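Local coordinates for protein SCO1, mitochondrial (Saccharomyces cerevisiae, PDB 2B7K) that is required for accumulation of cytochrome c oxidase subunits 1 and 2 and is thought to act in mitochondrial copper transport or in inserting copper into the oxidase, at residues D55-E60 with D143-F148; I46-S51 with I84-A89; G65-T70 with T169-I174; L26-G31 with S106-T111. All blocks are in the same frame, centred on the assembly; numbering follows the deposited sequence.

Contact 1 (D55-E60 with D143-F148); sequences DICPDE and DHSIFF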
loop_
_atom_site.group_PDB
_atom_site.type_symbol
_atom_site.label_atom_id
_atom_site.label_comp_id
_atom_site.label_asym_id
_atom_site.label_seq_id
_atom_site.Cartn_x
_atom_site.Cartn_y
_atom_site.Cartn_z
ATOM N N ASP A 55 -5.285 7.213 15.277
ATOM C CA ASP A 55 -5.697 8.261 14.346
ATOM C C ASP A 55 -5.157 8.214 12.913
ATOM O O ASP A 55 -5.913 7.975 11.971
ATOM C CB ASP A 55 -5.374 9.627 14.958
ATOM C CG ASP A 55 -5.997 9.811 16.331
ATOM O OD1 ASP A 55 -5.645 10.793 17.016
ATOM O OD2 ASP A 55 -6.841 8.977 16.723
ATOM N N ILE A 56 -3.859 8.455 12.746
ATOM C CA ILE A 56 -3.245 8.477 11.420
ATOM C C ILE A 56 -3.546 7.269 10.528
ATOM O O ILE A 56 -4.139 7.421 9.453
ATOM C CB ILE A 56 -1.708 8.655 11.521
ATOM C CG1 ILE A 56 -1.375 10.068 12.013
ATOM C CG2 ILE A 56 -1.060 8.431 10.163
ATOM C CD1 ILE A 56 -1.898 10.397 13.399
ATOM N N CYS A 57 -3.195 6.175 10.900
ATOM C CA CYS A 57 -3.333 5.000 10.048
ATOM C C CYS A 57 -4.802 4.689 9.780
ATOM O O CYS A 57 -5.172 4.403 8.606
ATOM C CB CYS A 57 -2.658 3.790 10.698
ATOM S SG CYS A 57 -0.864 3.940 10.873
ATOM N N PRO A 58 -5.733 4.670 10.778
ATOM C CA PRO A 58 -7.156 4.468 10.479
ATOM C C PRO A 58 -7.694 5.501 9.489
ATOM O O PRO A 58 -8.445 5.162 8.574
ATOM C CB PRO A 58 -7.816 4.590 11.850
ATOM C CG PRO A 58 -6.755 4.075 12.774
ATOM C CD PRO A 58 -5.512 4.740 12.235
ATOM N N ASP A 59 -7.308 6.763 9.676
ATOM C CA ASP A 59 -7.759 7.828 8.784
ATOM C C ASP A 59 -7.252 7.616 7.354
ATOM O O ASP A 59 -7.977 7.865 6.388
ATOM C CB ASP A 59 -7.288 9.199 9.282
ATOM C CG ASP A 59 -7.946 9.610 10.588
ATOM O OD1 ASP A 59 -9.154 9.339 10.769
ATOM O OD2 ASP A 59 -7.257 10.223 11.426
ATOM N N GLU A 60 -6.007 7.163 7.222
ATOM C CA GLU A 60 -5.426 6.924 5.901
ATOM C C GLU A 60 -6.101 5.746 5.209
ATOM O O GLU A 60 -6.396 5.800 4.016
ATOM C CB GLU A 60 -3.925 6.646 6.018
ATOM C CG GLU A 60 -3.092 7.833 6.468
ATOM C CD GLU A 60 -2.969 8.911 5.404
ATOM O OE1 GLU A 60 -3.984 9.565 5.082
ATOM O OE2 GLU A 60 -1.847 9.102 4.887
ATOM N N ASP A 143 4.299 9.428 12.780
ATOM C CA ASP A 143 4.615 10.622 12.002
ATOM C C ASP A 143 5.103 10.332 10.582
ATOM O O ASP A 143 5.052 11.209 9.722
ATOM C CB ASP A 143 5.674 11.454 12.732
ATOM C CG ASP A 143 5.178 12.002 14.061
ATOM O OD1 ASP A 143 5.985 12.635 14.777
ATOM O OD2 ASP A 143 3.988 11.804 14.391
ATOM N N HIS A 144 5.580 9.115 10.335
ATOM C CA HIS A 144 6.079 8.763 9.010
ATOM C C HIS A 144 5.226 7.762 8.231
ATOM O O HIS A 144 5.598 7.348 7.133
ATOM C CB HIS A 144 7.526 8.269 9.110
ATOM C CG HIS A 144 8.502 9.348 9.473
ATOM N ND1 HIS A 144 8.590 9.880 10.741
ATOM C CD2 HIS A 144 9.399 10.027 8.719
ATOM C CE1 HIS A 144 9.498 10.840 10.754
ATOM N NE2 HIS A 144 10.004 10.950 9.539
ATOM N N SER A 145 4.088 7.371 8.799
ATOM C CA SER A 145 3.169 6.453 8.118
ATOM C C SER A 145 2.182 7.381 7.423
ATOM O O SER A 145 0.975 7.325 7.676
ATOM C CB SER A 145 2.425 5.573 9.130
ATOM O OG SER A 145 3.328 4.776 9.877
ATOM N N ILE A 146 2.704 8.230 6.540
ATOM C CA ILE A 146 1.876 9.214 5.867
ATOM C C ILE A 146 1.790 9.186 4.340
ATOM O O ILE A 146 1.021 9.954 3.769
ATOM C CB ILE A 146 2.302 10.636 6.291
ATOM C CG1 ILE A 146 3.792 10.835 5.992
ATOM C CG2 ILE A 146 2.020 10.841 7.771
ATOM C CD1 ILE A 146 4.330 12.199 6.365
ATOM N N PHE A 147 2.564 8.340 3.666
ATOM C CA PHE A 147 2.478 8.297 2.198
ATOM C C PHE A 147 1.893 7.004 1.660
ATOM O O PHE A 147 1.994 5.959 2.297
ATOM C CB PHE A 147 3.855 8.426 1.530
ATOM C CG PHE A 147 4.518 9.750 1.726
ATOM C CD1 PHE A 147 5.510 9.906 2.686
ATOM C CD2 PHE A 147 4.170 10.837 0.932
ATOM C CE1 PHE A 147 6.153 11.132 2.856
ATOM C CE2 PHE A 147 4.806 12.069 1.093
ATOM C CZ PHE A 147 5.799 12.216 2.055
ATOM N N PHE A 148 1.282 7.099 0.480
ATOM C CA PHE A 148 0.779 5.930 -0.230
ATOM C C PHE A 148 1.770 5.853 -1.395
ATOM O O PHE A 148 2.086 6.878 -2.006
ATOM C CB PHE A 148 -0.635 6.138 -0.777
ATOM C CG PHE A 148 -1.706 6.110 0.273
ATOM C CD1 PHE A 148 -2.239 7.293 0.769
ATOM C CD2 PHE A 148 -2.191 4.898 0.758
ATOM C CE1 PHE A 148 -3.250 7.272 1.737
ATOM C CE2 PHE A 148 -3.197 4.866 1.724
ATOM C CZ PHE A 148 -3.726 6.057 2.211
#
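Ile56, Cys57 and Glu60, on the first turns of helix 56-75, face the loop residues Ser145 and Ile146 and Phe148 at the start of strand 148-151. The contact is made by van der Waals packing, with no hydrogen bond between the two segments. The CG2 branch of Ile56 lies 3.4 Å from Ser145 O. In the conformer given, Cys57 SG comes to 4.1 Å from Ser145 CB.

Glu60 and Phe148 meet obliquely, the carboxylate and ring planes 48° apart. Phe148 presents its rim: CZ lies 3.2 Å from Glu60 O, which sits near the ring plane. The same CZ is 3.9 Å from Glu60 CB. The Glu60 chain bends at chi2 (-71°), which turns CD back to within 4.0 Å of Phe148 CE1.

Glu60 OE2 is 3.2 Å from Ile146 O; both are acceptors, and no hydrogen bond joins them. OE1 has a long, weak ion pair with Lys63. Ser145 is the centre of an inverse gamma turn. Its OG bonds to the backbone O of Leu141, and its O to the hydroxyl of Tyr47.

The arrangement belongs to the copper site of a thioredoxin-like SCO domain. By similarity, Cys57 binds copper together with Cys53 and His144. His144 ND1 is 11.2 Å from Cys57 SG, so the three putative ligands are not gathered round a metal in this structure.

Contact 2 (I46-S51 with I84-A89); sequences IYFGFS and ITCDPA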
loop_
_atom_site.group_PDB
_atom_site.type_symbol
_atom_site.label_atom_id
_atom_site.label_comp_id
_atom_site.label_asym_id
_atom_site.label_seq_id
_atom_site.Cartn_x
_atom_site.Cartn_y
_atom_site.Cartn_z
ATOM N N ILE A 46 0.695 0.993 -2.050
ATOM C CA ILE A 46 1.202 0.518 -0.772
ATOM C C ILE A 46 1.167 1.545 0.344
ATOM O O ILE A 46 1.510 2.710 0.147
ATOM C CB ILE A 46 2.655 0.040 -0.936
ATOM C CG1 ILE A 46 2.718 -1.022 -2.036
ATOM C CG2 ILE A 46 3.187 -0.504 0.385
ATOM C CD1 ILE A 46 4.132 -1.396 -2.441
ATOM N N TYR A 47 0.747 1.100 1.521
ATOM C CA TYR A 47 0.702 1.979 2.681
ATOM C C TYR A 47 1.376 1.267 3.839
ATOM O O TYR A 47 1.044 0.123 4.142
ATOM C CB TYR A 47 -0.744 2.315 3.066
ATOM C CG TYR A 47 -0.836 3.174 4.313
ATOM C CD1 TYR A 47 -0.374 4.490 4.311
ATOM C CD2 TYR A 47 -1.335 2.654 5.505
ATOM C CE1 TYR A 47 -0.402 5.270 5.472
ATOM C CE2 TYR A 47 -1.367 3.419 6.674
ATOM C CZ TYR A 47 -0.896 4.725 6.650
ATOM O OH TYR A 47 -0.900 5.472 7.814
ATOM N N PHE A 48 2.326 1.949 4.473
ATOM C CA PHE A 48 3.045 1.406 5.621
ATOM C C PHE A 48 2.427 1.992 6.895
ATOM O O PHE A 48 2.212 3.197 6.984
ATOM C CB PHE A 48 4.529 1.806 5.564
ATOM C CG PHE A 48 5.337 1.033 4.568
ATOM C CD1 PHE A 48 6.084 -0.075 4.966
ATOM C CD2 PHE A 48 5.363 1.411 3.230
ATOM C CE1 PHE A 48 6.849 -0.798 4.046
ATOM C CE2 PHE A 48 6.122 0.696 2.297
ATOM C CZ PHE A 48 6.868 -0.413 2.708
ATOM N N GLY A 49 2.126 1.137 7.865
ATOM C CA GLY A 49 1.560 1.600 9.125
ATOM C C GLY A 49 1.546 0.443 10.108
ATOM O O GLY A 49 2.292 -0.517 9.928
ATOM N N PHE A 50 0.729 0.526 11.152
ATOM C CA PHE A 50 0.628 -0.574 12.114
ATOM C C PHE A 50 -0.734 -0.542 12.793
ATOM O O PHE A 50 -1.330 0.521 12.945
ATOM C CB PHE A 50 1.793 -0.559 13.127
ATOM C CG PHE A 50 1.899 0.698 13.950
ATOM C CD1 PHE A 50 1.624 0.672 15.315
ATOM C CD2 PHE A 50 2.319 1.891 13.375
ATOM C CE1 PHE A 50 1.768 1.823 16.098
ATOM C CE2 PHE A 50 2.466 3.045 14.145
ATOM C CZ PHE A 50 2.191 3.011 15.509
ATOM N N SER A 51 -1.235 -1.716 13.178
ATOM C CA SER A 51 -2.561 -1.816 13.776
ATOM C C SER A 51 -2.782 -1.011 15.046
ATOM O O SER A 51 -3.902 -0.587 15.312
ATOM C CB SER A 51 -2.935 -3.283 14.034
ATOM O OG SER A 51 -2.182 -3.838 15.097
ATOM N N ILE A 84 1.295 -2.707 4.593
ATOM C CA ILE A 84 2.473 -3.367 5.141
ATOM C C ILE A 84 2.731 -2.856 6.548
ATOM O O ILE A 84 2.883 -1.652 6.762
ATOM C CB ILE A 84 3.723 -3.107 4.274
ATOM C CG1 ILE A 84 3.467 -3.577 2.837
ATOM C CG2 ILE A 84 4.918 -3.863 4.851
ATOM C CD1 ILE A 84 4.673 -3.441 1.920
ATOM N N THR A 85 2.788 -3.769 7.510
ATOM C CA THR A 85 3.025 -3.361 8.885
ATOM C C THR A 85 4.495 -3.062 9.138
ATOM O O THR A 85 5.381 -3.646 8.506
ATOM C CB THR A 85 2.575 -4.441 9.896
ATOM O OG1 THR A 85 2.734 -3.940 11.235
ATOM C CG2 THR A 85 3.415 -5.711 9.736
ATOM N N CYS A 86 4.689 -2.080 10.035
ATOM C CA CYS A 86 6.023 -1.715 10.493
ATOM C C CYS A 86 6.265 -2.202 11.917
ATOM O O CYS A 86 7.234 -1.859 12.539
ATOM C CB CYS A 86 6.211 -0.196 10.426
ATOM S SG CYS A 86 6.167 0.489 8.755
ATOM N N ASP A 87 5.330 -2.998 12.389
ATOM C CA ASP A 87 5.392 -3.518 13.758
ATOM C C ASP A 87 5.203 -5.041 13.732
ATOM O O ASP A 87 4.177 -5.565 14.159
ATOM C CB ASP A 87 4.317 -2.853 14.626
ATOM C CG ASP A 87 4.338 -3.344 16.072
ATOM O OD1 ASP A 87 5.348 -3.952 16.482
ATOM O OD2 ASP A 87 3.347 -3.115 16.800
ATOM N N PRO A 88 6.207 -5.764 13.223
ATOM C CA PRO A 88 6.184 -7.226 13.121
ATOM C C PRO A 88 6.035 -7.955 14.455
ATOM O O PRO A 88 5.657 -9.125 14.485
ATOM C CB PRO A 88 7.509 -7.539 12.430
ATOM C CG PRO A 88 8.398 -6.440 12.907
ATOM C CD PRO A 88 7.504 -5.236 12.766
ATOM N N ALA A 89 6.326 -7.262 15.552
ATOM C CA ALA A 89 6.225 -7.868 16.878
ATOM C C ALA A 89 4.789 -8.192 17.266
ATOM O O ALA A 89 4.521 -9.243 17.857
ATOM C CB ALA A 89 6.852 -6.950 17.919
#
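Phe48 and Ile84 pair across two parallel strands, and their side chains run side by side in the same direction. From Phe48 CB outward, the first neighbour is Cys86 SG, in the conformer given, 3.8 Å from CB. CD1 touches both that sulfur and Ile84 CB. The sulfur is at the ring edge, 5.1 Å from SG to the centroid of the Phe48 ring, a sulfur-aromatic contact. Next, CE1 meets Ile84 CG2 at 3.7 Å. At the tip, CZ touches Ile84 CD1. Ile84 CB stands over the ring face in a CH-pi contact, 26° off the normal. Ile84 CD1 also packs on Ile46 CG2, 3.6 Å away.

The backbones are joined by three hydrogen bonds. Ile84 N gives to Tyr47 O at 2.9 Å, and Gly49 N to Ile84 O at 3.1 Å. Cys86 N gives to Gly49 O and carries the pairing past the end of strand 80-85. Beyond it, Phe50 CB meets Asp87 CB at 3.7 Å. Asp87 N bonds to Thr85 OG1 in an ST turn, and Asp91 is a further partner of that hydroxyl.

The two strands flank helix 56-75 in sequence, forming a beta-alpha-beta unit. Tyr47 packs against that helix. Cys86 touches Cys121 of helix 114-123, while strands 148-151 and 108-111 continue the sheet beyond strands 44-49 and 80-85 respectively.

Contact 3 (G65-T70 with T169-I174); sequences GLWLNT and TGVDKI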
loop_
_atom_site.group_PDB
_atom_site.type_symbol
_atom_site.label_atom_id
_atom_site.label_comp_id
_atom_site.label_asym_id
_atom_site.label_seq_id
_atom_site.Cartn_x
_atom_site.Cartn_y
_atom_site.Cartn_z
ATOM N N GLY A 65 -9.986 3.548 1.168
ATOM C CA GLY A 65 -11.208 2.849 0.811
ATOM C C GLY A 65 -12.085 3.709 -0.083
ATOM O O GLY A 65 -12.719 3.211 -1.021
ATOM N N LEU A 66 -12.124 5.004 0.201
ATOM C CA LEU A 66 -12.922 5.921 -0.610
ATOM C C LEU A 66 -12.341 5.965 -2.017
ATOM O O LEU A 66 -13.078 5.931 -3.004
ATOM C CB LEU A 66 -12.911 7.325 -0.006
ATOM C CG LEU A 66 -13.627 7.505 1.336
ATOM C CD1 LEU A 66 -13.558 8.963 1.740
ATOM C CD2 LEU A 66 -15.080 7.057 1.217
ATOM N N TRP A 67 -11.015 6.043 -2.099
ATOM C CA TRP A 67 -10.333 6.074 -3.391
ATOM C C TRP A 67 -10.623 4.817 -4.206
ATOM O O TRP A 67 -10.994 4.896 -5.380
ATOM C CB TRP A 67 -8.814 6.180 -3.207
ATOM C CG TRP A 67 -8.296 7.519 -2.749
ATOM C CD1 TRP A 67 -8.982 8.695 -2.681
ATOM C CD2 TRP A 67 -6.960 7.807 -2.321
ATOM N NE1 TRP A 67 -8.154 9.705 -2.233
ATOM C CE2 TRP A 67 -6.906 9.186 -2.007
ATOM C CE3 TRP A 67 -5.799 7.032 -2.177
ATOM C CZ2 TRP A 67 -5.738 9.809 -1.552
ATOM C CZ3 TRP A 67 -4.633 7.649 -1.724
ATOM C CH2 TRP A 67 -4.614 9.027 -1.418
ATOM N N LEU A 68 -10.427 3.655 -3.593
ATOM C CA LEU A 68 -10.664 2.389 -4.280
ATOM C C LEU A 68 -12.067 2.275 -4.861
ATOM O O LEU A 68 -12.237 1.882 -6.019
ATOM C CB LEU A 68 -10.406 1.220 -3.333
ATOM C CG LEU A 68 -8.946 1.096 -2.884
ATOM C CD1 LEU A 68 -8.823 0.013 -1.819
ATOM C CD2 LEU A 68 -8.065 0.774 -4.081
ATOM N N ASN A 69 -13.073 2.623 -4.067
ATOM C CA ASN A 69 -14.451 2.544 -4.542
ATOM C C ASN A 69 -14.754 3.540 -5.658
ATOM O O ASN A 69 -15.494 3.224 -6.586
ATOM C CB ASN A 69 -15.418 2.736 -3.376
ATOM C CG ASN A 69 -15.615 1.463 -2.577
ATOM O OD1 ASN A 69 -16.129 1.487 -1.461
ATOM N ND2 ASN A 69 -15.211 0.336 -3.155
ATOM N N THR A 70 -14.189 4.737 -5.573
ATOM C CA THR A 70 -14.409 5.739 -6.608
ATOM C C THR A 70 -13.707 5.278 -7.882
ATOM O O THR A 70 -14.247 5.401 -8.983
ATOM C CB THR A 70 -13.829 7.104 -6.200
ATOM O OG1 THR A 70 -14.540 7.600 -5.061
ATOM C CG2 THR A 70 -13.951 8.098 -7.335
ATOM N N THR A 169 -8.804 14.665 -5.100
ATOM C CA THR A 169 -7.559 14.892 -5.828
ATOM C C THR A 169 -6.677 13.651 -5.897
ATOM O O THR A 169 -5.899 13.492 -6.838
ATOM C CB THR A 169 -6.751 16.052 -5.213
ATOM O OG1 THR A 169 -6.468 15.767 -3.843
ATOM C CG2 THR A 169 -7.548 17.352 -5.299
ATOM N N GLY A 170 -6.792 12.775 -4.903
ATOM C CA GLY A 170 -6.001 11.556 -4.910
ATOM C C GLY A 170 -6.456 10.668 -6.054
ATOM O O GLY A 170 -5.652 10.064 -6.761
ATOM N N VAL A 171 -7.766 10.584 -6.238
ATOM C CA VAL A 171 -8.298 9.773 -7.322
ATOM C C VAL A 171 -7.831 10.327 -8.670
ATOM O O VAL A 171 -7.405 9.569 -9.539
ATOM C CB VAL A 171 -9.839 9.740 -7.289
ATOM C CG1 VAL A 171 -10.376 9.106 -8.579
ATOM C CG2 VAL A 171 -10.313 8.944 -6.079
ATOM N N ASP A 172 -7.897 11.646 -8.835
ATOM C CA ASP A 172 -7.488 12.277 -10.092
ATOM C C ASP A 172 -6.053 11.918 -10.476
ATOM O O ASP A 172 -5.764 11.617 -11.639
ATOM C CB ASP A 172 -7.619 13.809 -10.004
ATOM C CG ASP A 172 -9.058 14.273 -9.817
ATOM O OD1 ASP A 172 -9.976 13.610 -10.339
ATOM O OD2 ASP A 172 -9.279 15.320 -9.162
ATOM N N LYS A 173 -5.159 11.945 -9.489
ATOM C CA LYS A 173 -3.750 11.642 -9.712
ATOM C C LYS A 173 -3.525 10.188 -10.110
ATOM O O LYS A 173 -2.718 9.892 -10.990
ATOM C CB LYS A 173 -2.940 11.959 -8.449
ATOM C CG LYS A 173 -1.430 11.889 -8.642
ATOM C CD LYS A 173 -0.956 12.978 -9.595
ATOM C CE LYS A 173 0.560 13.048 -9.659
ATOM N NZ LYS A 173 1.016 14.161 -10.538
ATOM N N ILE A 174 -4.231 9.272 -9.456
ATOM C CA ILE A 174 -4.086 7.861 -9.777
ATOM C C ILE A 174 -4.607 7.582 -11.189
ATOM O O ILE A 174 -3.953 6.899 -11.974
ATOM C CB ILE A 174 -4.830 6.997 -8.731
ATOM C CG1 ILE A 174 -4.143 7.165 -7.372
ATOM C CG2 ILE A 174 -4.840 5.536 -9.153
ATOM C CD1 ILE A 174 -4.868 6.514 -6.215
#
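Trp67 carries its CG anti to the carbonyl carbon (chi1 -73°), and Val171 has CG2 anti to its own carbonyl carbon, beside the backbone N. These torsions bring Trp67 CG and Val171 CG2 within 4.1 Å; the two side chains pass one another heading opposite ways. Val171 CG2 lies 3.7 Å from Trp67 CD1. The other branch, CG1, is anti to the backbone N and touches Thr70 CG2 at 3.9 Å.

The indole lies against the backbone of the second helix. Gly170 CA sits 3.5 Å above the ring plane, displaced toward the rim, and is 3.8 Å from Trp67 CZ2. Val171 N is over the same face, a little higher. Gly170 has no side chain, and its CA itself comes against the indole. Ile174 crosses the tryptophan at about a right angle, with its CD1 4.2 Å from Trp67 CE3.

No hydrogen bond joins the two helices. Thr70 OG1 instead turns back within its own helix and gives to Leu66 O at 3.0 Å. That oxygen also accepts from Thr70 N, the two donors coming from opposite faces of its plane. The indole NE1 bonds to the backbone O of Asp166, just before helix 169-180.

The short helical segments approach to 9.6 Å between axes and cross at -52°. Helix 169-180 thus packs beside helix 56-75 against the sheet. Trp67 and Ile174 both reach Ile45 of strand 44-49 and Leu161 of strand 157-161. Trp67 also meets the ring of Phe148, and Val171 extends the helix-helix seam to Leu71 and Tyr75.

Contact 4 (L26-G31 with S106-T111); sequences LEDMYG and SILGLT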
loop_
_atom_site.group_PDB
_atom_site.type_symbol
_atom_site.label_atom_id
_atom_site.label_comp_id
_atom_site.label_asym_id
_atom_site.label_seq_id
_atom_site.Cartn_x
_atom_site.Cartn_y
_atom_site.Cartn_z
ATOM N N LEU A 26 7.747 -11.137 1.973
ATOM C CA LEU A 26 6.847 -11.104 3.127
ATOM C C LEU A 26 5.800 -12.198 2.983
ATOM O O LEU A 26 5.944 -13.098 2.161
ATOM C CB LEU A 26 6.143 -9.737 3.200
ATOM C CG LEU A 26 7.057 -8.507 3.305
ATOM C CD1 LEU A 26 6.285 -7.241 2.957
ATOM C CD2 LEU A 26 7.637 -8.421 4.716
ATOM N N GLU A 27 4.756 -12.126 3.803
ATOM C CA GLU A 27 3.651 -13.076 3.727
ATOM C C GLU A 27 2.379 -12.242 3.829
ATOM O O GLU A 27 2.382 -11.199 4.481
ATOM C CB GLU A 27 3.694 -14.071 4.894
ATOM C CG GLU A 27 3.523 -13.431 6.264
ATOM C CD GLU A 27 3.405 -14.447 7.393
ATOM O OE1 GLU A 27 3.526 -14.035 8.563
ATOM O OE2 GLU A 27 3.186 -15.645 7.116
ATOM N N ASP A 28 1.294 -12.659 3.184
ATOM C CA ASP A 28 0.074 -11.876 3.325
ATOM C C ASP A 28 -0.634 -12.381 4.572
ATOM O O ASP A 28 -0.168 -13.335 5.203
ATOM C CB ASP A 28 -0.826 -11.954 2.076
ATOM C CG ASP A 28 -1.358 -13.344 1.796
ATOM O OD1 ASP A 28 -1.357 -14.201 2.705
ATOM O OD2 ASP A 28 -1.802 -13.563 0.645
ATOM N N MET A 29 -1.740 -11.747 4.940
ATOM C CA MET A 29 -2.450 -12.120 6.155
ATOM C C MET A 29 -3.083 -13.503 6.142
ATOM O O MET A 29 -3.646 -13.935 7.147
ATOM C CB MET A 29 -3.501 -11.064 6.489
ATOM C CG MET A 29 -4.513 -10.837 5.389
ATOM S SD MET A 29 -5.347 -9.282 5.681
ATOM C CE MET A 29 -6.862 -9.518 4.775
ATOM N N TYR A 30 -2.985 -14.196 5.013
ATOM C CA TYR A 30 -3.530 -15.540 4.917
ATOM C C TYR A 30 -2.396 -16.556 4.934
ATOM O O TYR A 30 -2.628 -17.763 4.928
ATOM C CB TYR A 30 -4.373 -15.679 3.650
ATOM C CG TYR A 30 -5.564 -14.748 3.657
ATOM C CD1 TYR A 30 -5.610 -13.632 2.826
ATOM C CD2 TYR A 30 -6.622 -14.957 4.541
ATOM C CE1 TYR A 30 -6.681 -12.741 2.875
ATOM C CE2 TYR A 30 -7.695 -14.075 4.600
ATOM C CZ TYR A 30 -7.718 -12.968 3.767
ATOM O OH TYR A 30 -8.774 -12.091 3.836
ATOM N N GLY A 31 -1.165 -16.057 4.965
ATOM C CA GLY A 31 -0.013 -16.935 5.010
ATOM C C GLY A 31 0.693 -17.164 3.689
ATOM O O GLY A 31 1.720 -17.838 3.654
ATOM N N SER A 106 -10.627 -5.137 -0.168
ATOM C CA SER A 106 -9.565 -5.392 -1.140
ATOM C C SER A 106 -8.164 -5.194 -0.573
ATOM O O SER A 106 -7.182 -5.692 -1.132
ATOM C CB SER A 106 -9.732 -4.494 -2.367
ATOM O OG SER A 106 -10.822 -4.926 -3.160
ATOM N N ILE A 107 -8.073 -4.467 0.532
ATOM C CA ILE A 107 -6.780 -4.210 1.151
ATOM C C ILE A 107 -6.187 -5.505 1.699
ATOM O O ILE A 107 -6.826 -6.228 2.463
ATOM C CB ILE A 107 -6.909 -3.169 2.285
ATOM C CG1 ILE A 107 -7.483 -1.858 1.727
ATOM C CG2 ILE A 107 -5.540 -2.905 2.907
ATOM C CD1 ILE A 107 -7.897 -0.859 2.804
ATOM N N LEU A 108 -4.964 -5.806 1.287
ATOM C CA LEU A 108 -4.306 -7.025 1.747
ATOM C C LEU A 108 -3.183 -6.670 2.695
ATOM O O LEU A 108 -2.282 -5.902 2.340
ATOM C CB LEU A 108 -3.746 -7.803 0.560
ATOM C CG LEU A 108 -3.052 -9.137 0.862
ATOM C CD1 LEU A 108 -4.056 -10.138 1.423
ATOM C CD2 LEU A 108 -2.419 -9.669 -0.417
ATOM N N GLY A 109 -3.225 -7.244 3.892
ATOM C CA GLY A 109 -2.189 -6.976 4.872
ATOM C C GLY A 109 -0.975 -7.862 4.664
ATOM O O GLY A 109 -1.115 -9.063 4.400
ATOM N N LEU A 110 0.215 -7.269 4.760
ATOM C CA LEU A 110 1.464 -8.020 4.602
ATOM C C LEU A 110 2.296 -7.876 5.864
ATOM O O LEU A 110 2.355 -6.800 6.457
ATOM C CB LEU A 110 2.296 -7.492 3.429
ATOM C CG LEU A 110 1.681 -7.436 2.032
ATOM C CD1 LEU A 110 2.755 -7.029 1.025
ATOM C CD2 LEU A 110 1.096 -8.800 1.661
ATOM N N THR A 111 2.946 -8.959 6.262
ATOM C CA THR A 111 3.791 -8.927 7.444
ATOM C C THR A 111 4.890 -9.966 7.272
ATOM O O THR A 111 5.021 -10.566 6.209
ATOM C CB THR A 111 2.986 -9.218 8.729
ATOM O OG1 THR A 111 3.846 -9.087 9.872
ATOM C CG2 THR A 111 2.397 -10.620 8.695
#
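Leu26 and Leu110 cross at about a right angle, with Leu26 CD1 4.0 Å from Leu110 CB. Glu27 and Thr111 instead lie side by side and point the same way, on the other face of the sheet from Asp28 and Leu110. Glu27 OE1 comes to 3.6 Å from the methyl CG2 of Thr111. Leu110 CD2 reaches Asp28 CB at 3.7 Å.

Leu108 serves three neighbours, meeting each at a slant. Its CD2 touches Asp28 CB, while its CD1 approaches Met29 CG and Tyr30 CE1. Met29 has CG between the backbone N and the carbonyl carbon (chi1 58°), and the chain is then extended and brings SD to Gly109. There SD accepts a weak bond from Gly109 N at 3.4 Å.

Glu27 and Thr111 form a hydrogen-bonded antiparallel pair. Glu27 N gives to Thr111 O, and Thr111 N to Glu27 O, both at 2.9 Å. Asp28 and Leu110 are the next, non-hydrogen-bonded pair. Met29 N to Gly109 O is a weak bond, bent to 120° at the hydrogen.

Strand 25-28 ends in a type I beta turn from Asp28 to Gly31. Asp28 OD1 takes the N-H of Tyr30 from above the carboxylate plane, an Asx turn, and also accepts from Asn32 N. The turn leads to strand 33-35, and the hairpin is joined to the thioredoxin-like sheet through strand 25-28, antiparallel to strand 108-111.

Overall arrangement
Contacts 2 and 4 lie in the same mixed sheet, centres 11 Å apart, joined where strand 80-85 runs beside strand 108-111. Along the chain, contact 2 is nested inside the loop closed by contact 4; all other pairs alternate. Contacts 1 and 3 share helix 56-75, centres 16 Å apart, and meet where Phe148 touches Trp67. Contact 1 is 10 Å from contact 2 between centres, and Tyr47 links them. Contact 3 is about 22 Å from contact 4 and 21 Å from contact 2 between centres, though Leu68 still touches Ile107 of contact 4. Helix 56-75 thus runs from the copper-binding end, assigned by similarity, to the packing with helix 169-180, within one thioredoxin-like domain.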